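Local atomic coordinates of DNA polymerase (Bacillus phage phi29, PDB entry 2PY5), a protein that copies viral DNA by protein-primed, strand-displacing synthesis with high processivity and fidelity, and carries a 3'-5' exonuclease activity for proofreading. Residues S10-E14 and D169-A174; T140-I146 and E162-N168; P300-I304 and N313-K317. The protein carries 2 engineered substitutions. One frame throughout, in Å; residues are numbered along the deposited sequence.

Contact 1. Residues S10-E14 and D169-A174. Engineered in segment 10-14: Ala12 (natural residue Asp). With nucleotides of chain A.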
loop_
_atom_site.group_PDB
_atom_site.type_symbol
_atom_site.label_atom_id
_atom_site.label_comp_id
_atom_site.label_asym_id
_atom_site.label_seq_id
_atom_site.Cartn_x
_atom_site.Cartn_y
_atom_site.Cartn_z
ATOM N N SER F 10 -19.917 10.125 6.341
ATOM C CA SER F 10 -18.728 10.572 5.634
ATOM C C SER F 10 -18.455 12.040 5.944
ATOM O O SER F 10 -19.333 12.880 5.758
ATOM C CB SER F 10 -18.967 10.436 4.130
ATOM O OG SER F 10 -17.866 10.922 3.408
ATOM N N CYS F 11 -17.232 12.330 6.391
ATOM C CA CYS F 11 -16.861 13.670 6.879
ATOM C C CYS F 11 -15.610 14.224 6.220
ATOM O O CYS F 11 -14.786 13.492 5.721
ATOM C CB CYS F 11 -16.609 13.579 8.379
ATOM S SG CYS F 11 -18.016 13.002 9.354
ATOM N N ALA F 12 -15.468 15.547 6.236
ATOM C CA ALA F 12 -14.249 16.193 5.751
ATOM C C ALA F 12 -14.069 17.538 6.425
ATOM O O ALA F 12 -15.044 18.162 6.861
ATOM C CB ALA F 12 -14.309 16.397 4.254
ATOM N N PHE F 13 -12.808 17.964 6.513
ATOM C CA PHE F 13 -12.466 19.330 6.910
ATOM C C PHE F 13 -11.699 20.035 5.799
ATOM O O PHE F 13 -10.932 19.407 5.054
ATOM C CB PHE F 13 -11.515 19.336 8.102
ATOM C CG PHE F 13 -12.079 18.789 9.400
ATOM C CD1 PHE F 13 -11.226 18.176 10.289
ATOM C CD2 PHE F 13 -13.417 18.926 9.749
ATOM C CE1 PHE F 13 -11.664 17.717 11.504
ATOM C CE2 PHE F 13 -13.874 18.457 10.953
ATOM C CZ PHE F 13 -12.989 17.836 11.839
ATOM N N GLU F 14 -11.891 21.349 5.695
ATOM C CA GLU F 14 -10.951 22.217 4.985
ATOM C C GLU F 14 -10.251 23.033 6.055
ATOM O O GLU F 14 -10.873 23.465 7.032
ATOM C CB GLU F 14 -11.635 23.118 3.965
ATOM C CG GLU F 14 -12.513 22.396 2.954
ATOM C CD GLU F 14 -11.754 21.449 2.018
ATOM O OE1 GLU F 14 -10.513 21.540 1.884
ATOM O OE2 GLU F 14 -12.433 20.609 1.389
ATOM N N ASP F 169 -16.811 16.102 -2.174
ATOM C CA ASP F 169 -15.816 15.260 -1.492
ATOM C C ASP F 169 -16.456 14.267 -0.540
ATOM O O ASP F 169 -16.143 13.073 -0.586
ATOM C CB ASP F 169 -14.813 16.093 -0.696
ATOM C CG ASP F 169 -13.755 16.731 -1.556
ATOM O OD1 ASP F 169 -13.754 16.516 -2.785
ATOM O OD2 ASP F 169 -12.908 17.454 -0.982
ATOM N N ILE F 170 -17.335 14.742 0.338
ATOM C CA ILE F 170 -17.965 13.829 1.306
ATOM C C ILE F 170 -18.945 12.865 0.623
ATOM O O ILE F 170 -19.107 11.741 1.068
ATOM C CB ILE F 170 -18.628 14.575 2.501
ATOM C CG1 ILE F 170 -19.827 15.446 2.070
ATOM C CG2 ILE F 170 -17.562 15.410 3.228
ATOM C CD1 ILE F 170 -20.389 16.308 3.220
ATOM N N GLN F 171 -19.568 13.279 -0.478
ATOM C CA GLN F 171 -20.527 12.419 -1.165
ATOM C C GLN F 171 -19.819 11.317 -1.945
ATOM O O GLN F 171 -20.345 10.218 -2.047
ATOM C CB GLN F 171 -21.452 13.231 -2.084
ATOM C CG GLN F 171 -22.524 12.363 -2.745
ATOM C CD GLN F 171 -23.646 13.140 -3.406
ATOM O OE1 GLN F 171 -24.326 12.623 -4.297
ATOM N NE2 GLN F 171 -23.858 14.366 -2.972
ATOM N N ILE F 172 -18.645 11.609 -2.506
ATOM C CA ILE F 172 -17.865 10.561 -3.198
ATOM C C ILE F 172 -17.561 9.418 -2.219
ATOM O O ILE F 172 -17.801 8.239 -2.529
ATOM C CB ILE F 172 -16.552 11.114 -3.776
ATOM C CG1 ILE F 172 -16.840 11.971 -5.009
ATOM C CG2 ILE F 172 -15.583 9.954 -4.143
ATOM C CD1 ILE F 172 -15.728 12.942 -5.339
ATOM N N ILE F 173 -17.033 9.765 -1.048
ATOM C CA ILE F 173 -16.694 8.755 -0.046
ATOM C C ILE F 173 -17.970 8.071 0.508
ATOM O O ILE F 173 -17.984 6.859 0.687
ATOM C CB ILE F 173 -15.798 9.329 1.066
ATOM C CG1 ILE F 173 -14.423 9.735 0.495
ATOM C CG2 ILE F 173 -15.632 8.313 2.191
ATOM C CD1 ILE F 173 -13.633 8.599 -0.219
ATOM N N ALA F 174 -19.044 8.829 0.721
ATOM C CA ALA F 174 -20.320 8.205 1.112
ATOM C C ALA F 174 -20.795 7.180 0.093
ATOM O O ALA F 174 -21.226 6.089 0.459
ATOM C CB ALA F 174 -21.408 9.264 1.325
ATOM P P DT A 7 -8.070 17.638 0.983
ATOM O OP1 DT A 7 -9.533 17.789 0.942
ATOM O OP2 DT A 7 -7.301 17.541 -0.275
ATOM O "O5'" DT A 7 -7.402 18.849 1.784
ATOM C "C5'" DT A 7 -7.802 19.168 3.109
ATOM C "C4'" DT A 7 -7.000 20.374 3.562
ATOM O "O4'" DT A 7 -5.594 20.063 3.501
ATOM C "C3'" DT A 7 -7.145 21.636 2.709
ATOM O "O3'" DT A 7 -8.279 22.430 3.082
ATOM C "C2'" DT A 7 -5.851 22.360 3.052
ATOM C "C1'" DT A 7 -4.850 21.228 3.198
ATOM N N1 DT A 7 -4.014 20.979 1.968
ATOM C C2 DT A 7 -2.881 21.738 1.811
ATOM O O2 DT A 7 -2.534 22.593 2.606
ATOM N N3 DT A 7 -2.153 21.464 0.687
ATOM C C4 DT A 7 -2.439 20.519 -0.278
ATOM O O4 DT A 7 -1.705 20.358 -1.259
ATOM C C5 DT A 7 -3.641 19.754 -0.059
ATOM C C7 DT A 7 -4.044 18.698 -1.044
ATOM C C6 DT A 7 -4.371 20.008 1.041
HETATM O O HOH W 1 -11.116 19.383 -0.626
#
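Ser10 on strand 8-15 and Ile170 on helix 160-182 make the hydrogen bond of this buried strand-to-helix contact in the exonuclease domain. Ser10 OG donates to Ile170 O over 2.8 Å, lying in the carbonyl plane on a lone pair; chi1 of 177° swings the hydroxyl opposite the Ser10 nitrogen and in over the helix. Ile170 O also accepts from Ala174 N one turn on, at 2.9 Å, so two donors grip it.

Apolar packing is modest. Ile170 CG2 presses on CB of Ala12, 3.6 Å away, Ala12 being an engineered replacement of the natural aspartate. Ser10 CB lies 3.9 Å from Ala174 CB.

The charged end faces DNA. Glu14 OE2 and Asp169 OD2 stand 4.0 Å apart, their carboxylate planes turned by 46°. A water 2.7 Å from Glu14 OE2 is placed to donate to both, although more acceptors surround it than it has protons. O3' of DT7 of chain A donates to Glu14 OE1 over 2.7 Å.

Glu14 at the 3' hydroxyl of the DNA and Asp169, a magnesium ligand in this protein, nearer its phosphate are consistent with a metal-dependent exonuclease site, here lacking the natural carboxylate at Ala12.

Contact 2. Residues T140-I146 and E162-N168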
loop_
_atom_site.group_PDB
_atom_site.type_symbol
_atom_site.label_atom_id
_atom_site.label_comp_id
_atom_site.label_asym_id
_atom_site.label_seq_id
_atom_site.Cartn_x
_atom_site.Cartn_y
_atom_site.Cartn_z
ATOM N N THR F 140 -19.798 10.845 -9.462
ATOM C CA THR F 140 -19.696 12.239 -9.897
ATOM C C THR F 140 -18.604 12.965 -9.125
ATOM O O THR F 140 -18.533 12.863 -7.906
ATOM C CB THR F 140 -21.026 12.992 -9.709
ATOM O OG1 THR F 140 -22.059 12.324 -10.440
ATOM C CG2 THR F 140 -20.909 14.427 -10.211
ATOM N N VAL F 141 -17.749 13.685 -9.848
ATOM C CA VAL F 141 -16.681 14.469 -9.234
ATOM C C VAL F 141 -16.550 15.819 -9.929
ATOM O O VAL F 141 -16.600 15.903 -11.156
ATOM C CB VAL F 141 -15.316 13.728 -9.262
ATOM C CG1 VAL F 141 -14.934 13.344 -10.683
ATOM C CG2 VAL F 141 -14.224 14.586 -8.606
ATOM N N LEU F 142 -16.395 16.874 -9.134
ATOM C CA LEU F 142 -16.225 18.225 -9.669
ATOM C C LEU F 142 -14.769 18.448 -10.070
ATOM O O LEU F 142 -13.843 17.975 -9.392
ATOM C CB LEU F 142 -16.657 19.269 -8.634
ATOM C CG LEU F 142 -18.121 19.199 -8.172
ATOM C CD1 LEU F 142 -18.422 20.301 -7.153
ATOM C CD2 LEU F 142 -19.085 19.288 -9.345
ATOM N N LYS F 143 -14.573 19.160 -11.179
ATOM C CA LYS F 143 -13.235 19.458 -11.690
ATOM C C LYS F 143 -12.538 20.507 -10.831
ATOM O O LYS F 143 -13.151 21.502 -10.429
ATOM C CB LYS F 143 -13.303 19.971 -13.130
ATOM C CG LYS F 143 -13.515 18.906 -14.187
ATOM C CD LYS F 143 -13.538 19.546 -15.573
ATOM C CE LYS F 143 -13.636 18.506 -16.679
ATOM N NZ LYS F 143 -13.653 19.142 -18.034
ATOM N N GLY F 144 -11.251 20.277 -10.570
ATOM C CA GLY F 144 -10.413 21.234 -9.859
ATOM C C GLY F 144 -10.340 20.998 -8.364
ATOM O O GLY F 144 -10.901 20.027 -7.834
ATOM N N ASP F 145 -9.635 21.900 -7.688
ATOM C CA ASP F 145 -9.445 21.833 -6.248
ATOM C C ASP F 145 -9.905 23.125 -5.597
ATOM O O ASP F 145 -10.114 24.137 -6.260
ATOM C CB ASP F 145 -7.963 21.631 -5.908
ATOM C CG ASP F 145 -7.397 20.325 -6.442
ATOM O OD1 ASP F 145 -8.145 19.323 -6.552
ATOM O OD2 ASP F 145 -6.182 20.306 -6.736
ATOM N N ILE F 146 -10.054 23.076 -4.281
ATOM C CA ILE F 146 -10.221 24.286 -3.494
ATOM C C ILE F 146 -8.897 25.076 -3.535
ATOM O O ILE F 146 -7.812 24.493 -3.603
ATOM C CB ILE F 146 -10.679 23.944 -2.039
ATOM C CG1 ILE F 146 -12.211 23.834 -1.995
ATOM C CG2 ILE F 146 -10.206 24.993 -1.037
ATOM C CD1 ILE F 146 -12.805 23.821 -0.606
ATOM N N GLU F 162 -16.907 26.694 -2.876
ATOM C CA GLU F 162 -16.250 25.919 -1.824
ATOM C C GLU F 162 -17.203 24.883 -1.219
ATOM O O GLU F 162 -16.819 23.735 -0.968
ATOM C CB GLU F 162 -15.743 26.856 -0.727
ATOM C CG GLU F 162 -14.586 27.727 -1.177
ATOM C CD GLU F 162 -14.344 28.920 -0.254
ATOM O OE1 GLU F 162 -15.190 29.215 0.621
ATOM O OE2 GLU F 162 -13.300 29.561 -0.408
ATOM N N TYR F 163 -18.441 25.303 -0.982
ATOM C CA TYR F 163 -19.500 24.446 -0.429
ATOM C C TYR F 163 -19.742 23.241 -1.334
ATOM O O TYR F 163 -19.858 22.117 -0.860
ATOM C CB TYR F 163 -20.781 25.280 -0.283
ATOM C CG TYR F 163 -21.956 24.617 0.422
ATOM C CD1 TYR F 163 -22.278 24.937 1.736
ATOM C CD2 TYR F 163 -22.784 23.711 -0.255
ATOM C CE1 TYR F 163 -23.378 24.359 2.371
ATOM C CE2 TYR F 163 -23.868 23.119 0.373
ATOM C CZ TYR F 163 -24.165 23.450 1.685
ATOM O OH TYR F 163 -25.247 22.880 2.305
ATOM N N ALA F 164 -19.809 23.496 -2.635
ATOM C CA ALA F 164 -20.024 22.437 -3.627
ATOM C C ALA F 164 -18.872 21.438 -3.645
ATOM O O ALA F 164 -19.096 20.227 -3.760
ATOM C CB ALA F 164 -20.229 23.056 -5.011
ATOM N N TYR F 165 -17.637 21.932 -3.535
ATOM C CA TYR F 165 -16.469 21.048 -3.485
ATOM C C TYR F 165 -16.500 20.145 -2.248
ATOM O O TYR F 165 -16.206 18.951 -2.322
ATOM C CB TYR F 165 -15.162 21.849 -3.463
ATOM C CG TYR F 165 -14.599 22.230 -4.811
ATOM C CD1 TYR F 165 -14.346 21.266 -5.786
ATOM C CD2 TYR F 165 -14.276 23.556 -5.099
ATOM C CE1 TYR F 165 -13.817 21.619 -7.022
ATOM C CE2 TYR F 165 -13.739 23.916 -6.329
ATOM C CZ TYR F 165 -13.513 22.943 -7.285
ATOM O OH TYR F 165 -12.984 23.297 -8.507
ATOM N N ILE F 166 -16.840 20.726 -1.103
ATOM C CA ILE F 166 -16.877 19.988 0.149
ATOM C C ILE F 166 -17.980 18.924 0.099
ATOM O O ILE F 166 -17.763 17.767 0.471
ATOM C CB ILE F 166 -17.083 20.949 1.364
ATOM C CG1 ILE F 166 -15.892 21.914 1.487
ATOM C CG2 ILE F 166 -17.273 20.140 2.669
ATOM C CD1 ILE F 166 -16.188 23.170 2.332
ATOM N N LYS F 167 -19.151 19.311 -0.386
ATOM C CA LYS F 167 -20.265 18.391 -0.534
ATOM C C LYS F 167 -19.904 17.235 -1.477
ATOM O O LYS F 167 -20.248 16.077 -1.221
ATOM C CB LYS F 167 -21.493 19.124 -1.072
ATOM C CG LYS F 167 -22.761 18.318 -0.963
ATOM C CD LYS F 167 -23.928 19.077 -1.494
ATOM C CE LYS F 167 -25.176 18.230 -1.474
ATOM N NZ LYS F 167 -26.356 18.982 -1.973
ATOM N N ASN F 168 -19.204 17.551 -2.559
ATOM C CA ASN F 168 -18.793 16.526 -3.528
ATOM C C ASN F 168 -17.796 15.562 -2.890
ATOM O O ASN F 168 -17.910 14.334 -3.052
ATOM C CB ASN F 168 -18.184 17.187 -4.767
ATOM C CG ASN F 168 -17.745 16.188 -5.810
ATOM O OD1 ASN F 168 -16.627 16.269 -6.328
ATOM N ND2 ASN F 168 -18.625 15.242 -6.141
#
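Tyr165 of helix 160-182 reaches into the curve of the extended loop 140-146, in the DEDD-type exonuclease fold. Together with Asp169, four residues on, it gives the Tyr-x-x-x-Asp spacing of the family's Exo III motif.

Its CB starts against Ile146, 3.8 Å from CG1. The first torsion, chi1 -87°, sets CG opposite the carbonyl carbon and sends the ring out from the helix toward the loop. On one flank Tyr165 CD2 meets the same Ile146 CG1 at 3.7 Å, the two side chains running past each other in opposite directions. On the other, CE1 comes to 3.4 Å from Gly144 O. The Asp145 carbonyl carbon and the Ile146 nitrogen lie over one ring face, offset toward the rim. At the tip, OH donates to Lys143 O over 2.6 Å, in the carbonyl plane on a lone pair, with Lys143 O at the ring edge. The ring is therefore held at its root by isoleucine and at its far end by backbone.

Beyond it, Leu142 CD1 rests on Ala164 CB, 3.9 Å away, and Ile146 CD1 reaches toward Ile166. Lys131 of helix 130-136 bonds the Leu142 and Gly144 carbonyls from outside the pair. The same loop carries Asp145, a magnesium ligand in this protein, whose side chain leaves the backbone away from the helix that bears Asp169.

One turn after Tyr165, Asn168 uses both ends of its amide on the loop backbone, which fixes its rotation. ND2 donates to Thr140 O over 3.0 Å, with that oxygen nearly in the amide plane. OD1 accepts from Leu142 N over 2.9 Å with an N-H...O angle of 170°, the nitrogen standing 52° out of the carbonyl plane.

Contact 3. Residues P300-I304 and N313-K317. With nucleotides of chain B.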
loop_
_atom_site.group_PDB
_atom_site.type_symbol
_atom_site.label_atom_id
_atom_site.label_comp_id
_atom_site.label_asym_id
_atom_site.label_seq_id
_atom_site.Cartn_x
_atom_site.Cartn_y
_atom_site.Cartn_z
ATOM N N PRO F 300 21.876 -9.070 -9.526
ATOM C CA PRO F 300 21.936 -9.223 -8.086
ATOM C C PRO F 300 20.569 -9.381 -7.440
ATOM O O PRO F 300 19.587 -8.784 -7.895
ATOM C CB PRO F 300 22.590 -7.912 -7.629
ATOM C CG PRO F 300 22.093 -6.929 -8.619
ATOM C CD PRO F 300 22.134 -7.672 -9.933
ATOM N N THR F 301 20.521 -10.194 -6.395
ATOM C CA THR F 301 19.292 -10.535 -5.709
ATOM C C THR F 301 19.342 -10.325 -4.186
ATOM O O THR F 301 18.325 -10.466 -3.529
ATOM C CB THR F 301 18.887 -11.996 -6.020
ATOM O OG1 THR F 301 19.784 -12.914 -5.371
ATOM C CG2 THR F 301 18.901 -12.264 -7.542
ATOM N N ILE F 302 20.503 -9.957 -3.641
ATOM C CA ILE F 302 20.636 -9.759 -2.193
ATOM C C ILE F 302 20.557 -8.276 -1.866
ATOM O O ILE F 302 21.332 -7.468 -2.378
ATOM C CB ILE F 302 21.966 -10.291 -1.658
ATOM C CG1 ILE F 302 22.092 -11.792 -1.907
ATOM C CG2 ILE F 302 22.099 -9.982 -0.146
ATOM C CD1 ILE F 302 23.515 -12.342 -1.596
ATOM N N GLN F 303 19.610 -7.950 -0.995
ATOM C CA GLN F 303 19.440 -6.602 -0.479
ATOM C C GLN F 303 19.513 -6.717 1.028
ATOM O O GLN F 303 18.777 -7.503 1.610
ATOM C CB GLN F 303 18.073 -6.065 -0.901
ATOM C CG GLN F 303 17.846 -4.600 -0.625
ATOM C CD GLN F 303 16.464 -4.158 -1.058
ATOM O OE1 GLN F 303 15.462 -4.580 -0.487
ATOM N NE2 GLN F 303 16.403 -3.309 -2.071
ATOM N N ILE F 304 20.413 -5.956 1.644
ATOM C CA ILE F 304 20.582 -5.957 3.105
ATOM C C ILE F 304 20.259 -4.575 3.681
ATOM O O ILE F 304 20.928 -3.588 3.367
ATOM C CB ILE F 304 22.020 -6.345 3.514
ATOM C CG1 ILE F 304 22.378 -7.733 2.982
ATOM C CG2 ILE F 304 22.161 -6.331 5.027
ATOM C CD1 ILE F 304 23.833 -8.080 3.162
ATOM N N ASN F 313 18.816 0.935 -0.583
ATOM C CA ASN F 313 17.846 0.312 -1.501
ATOM C C ASN F 313 18.445 -0.655 -2.524
ATOM O O ASN F 313 17.728 -1.486 -3.081
ATOM C CB ASN F 313 17.090 1.402 -2.273
ATOM C CG ASN F 313 16.313 2.335 -1.365
ATOM O OD1 ASN F 313 16.414 3.561 -1.479
ATOM N ND2 ASN F 313 15.530 1.760 -0.457
ATOM N N GLU F 314 19.747 -0.548 -2.776
ATOM C CA GLU F 314 20.347 -1.233 -3.917
ATOM C C GLU F 314 20.699 -2.699 -3.641
ATOM O O GLU F 314 20.969 -3.091 -2.506
ATOM C CB GLU F 314 21.568 -0.462 -4.417
ATOM C CG GLU F 314 21.240 0.979 -4.815
ATOM C CD GLU F 314 22.266 1.593 -5.749
ATOM O OE1 GLU F 314 22.632 0.943 -6.751
ATOM O OE2 GLU F 314 22.702 2.734 -5.488
ATOM N N TYR F 315 20.668 -3.498 -4.702
ATOM C CA TYR F 315 21.040 -4.907 -4.641
ATOM C C TYR F 315 22.543 -5.021 -4.794
ATOM O O TYR F 315 23.143 -4.346 -5.615
ATOM C CB TYR F 315 20.269 -5.709 -5.702
ATOM C CG TYR F 315 18.838 -5.866 -5.290
ATOM C CD1 TYR F 315 17.893 -4.868 -5.563
ATOM C CD2 TYR F 315 18.434 -6.965 -4.560
ATOM C CE1 TYR F 315 16.584 -5.003 -5.139
ATOM C CE2 TYR F 315 17.142 -7.103 -4.137
ATOM C CZ TYR F 315 16.218 -6.118 -4.433
ATOM O OH TYR F 315 14.943 -6.295 -3.990
ATOM N N LEU F 316 23.142 -5.889 -3.984
ATOM C CA LEU F 316 24.571 -5.842 -3.751
ATOM C C LEU F 316 25.321 -6.769 -4.683
ATOM O O LEU F 316 24.894 -7.912 -4.923
ATOM C CB LEU F 316 24.879 -6.225 -2.300
ATOM C CG LEU F 316 24.229 -5.337 -1.234
ATOM C CD1 LEU F 316 24.399 -5.922 0.167
ATOM C CD2 LEU F 316 24.784 -3.938 -1.310
ATOM N N LYS F 317 26.442 -6.267 -5.178
ATOM C CA LYS F 317 27.403 -7.049 -5.938
ATOM C C LYS F 317 28.298 -7.846 -4.995
ATOM O O LYS F 317 28.751 -8.928 -5.336
ATOM C CB LYS F 317 28.261 -6.120 -6.796
ATOM C CG LYS F 317 29.098 -6.808 -7.859
ATOM C CD LYS F 317 29.908 -5.763 -8.656
ATOM C CE LYS F 317 30.137 -6.180 -10.107
ATOM N NZ LYS F 317 30.663 -5.064 -10.961
ATOM P P DG B 2 15.277 10.038 -0.391
ATOM O OP1 DG B 2 14.681 11.152 -1.164
ATOM O OP2 DG B 2 16.260 10.356 0.671
ATOM O "O5'" DG B 2 14.113 9.160 0.281
ATOM C "C5'" DG B 2 12.874 9.767 0.662
ATOM C "C4'" DG B 2 12.148 8.939 1.707
ATOM O "O4'" DG B 2 11.885 7.608 1.180
ATOM C "C3'" DG B 2 12.909 8.738 3.012
ATOM O "O3'" DG B 2 12.020 8.945 4.112
ATOM C "C2'" DG B 2 13.418 7.301 2.906
ATOM C "C1'" DG B 2 12.311 6.626 2.101
ATOM N N9 DG B 2 12.679 5.429 1.340
ATOM C C8 DG B 2 13.925 5.090 0.861
ATOM N N7 DG B 2 13.947 3.964 0.211
ATOM C C5 DG B 2 12.636 3.516 0.255
ATOM C C6 DG B 2 12.063 2.335 -0.285
ATOM O O6 DG B 2 12.629 1.433 -0.927
ATOM N N1 DG B 2 10.692 2.252 -0.021
ATOM C C2 DG B 2 9.970 3.197 0.683
ATOM N N2 DG B 2 8.665 2.937 0.839
ATOM N N3 DG B 2 10.500 4.311 1.195
ATOM C C4 DG B 2 11.837 4.408 0.944
HETATM O O HOH W 2 21.213 -3.384 0.189
#
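Tyr315 and Gln303 form the dense part of this contact between two arms of one irregular loop, the excursion between strands 283-294 and 324-329 in the polymerization region. Gln303 CB sits over the Tyr315 ring face, 4.0 Å from its centroid, a CH-pi contact, and the Gln303 amide stacks on the ring with planes 24° apart. At the ring's root, Pro300 CG touches Tyr315 CB at 3.7 Å, the two side chains crossing at about a right angle. Between the arms, Leu316 N donates to Ile302 O over 2.9 Å, almost in line with the carbonyl bond. Tyr340 bonds the Leu316 carbonyl and the Thr301 and Ile302 nitrogens, whereas the buried Pro300 O has no hydrogen-bonding partner in the model.

The other side is looser. Ile304 is exposed, just before the unmodelled residues 305-311, and its CD1 meets Leu316 CD1 at 3.7 Å. Here a water bridges the two backbones: it accepts from Ile304 N (3.1 Å) and donates to Glu314 O (2.7 Å). Asn313, which follows a cis peptide, turns its side chain to the DNA, where ND2 donates to N7 of DG2 of chain B over 2.8 Å.

Contacts 1 and 2 share helix 160-182 and form one continuous patch of the exonuclease domain, their centres 10 Å apart. They join directly: Glu14 CD packs on Ile146 CD1 at 3.7 Å, and Ile172 CG1 lies 3.5 Å from Thr140 O. The strand of contact 1 and the loop of contact 2 thus flank the same helix. Glu14 and Asp169 lie beside DT7 of chain A, while Asp145, a magnesium ligand in another structure of the protein, lies on the adjoining loop. Contact 3 lies across the chain's centre, its own centre about 43 Å from that of contact 1 and 46 Å from that of contact 2, where it meets DG2 of chain B in the polymerization region.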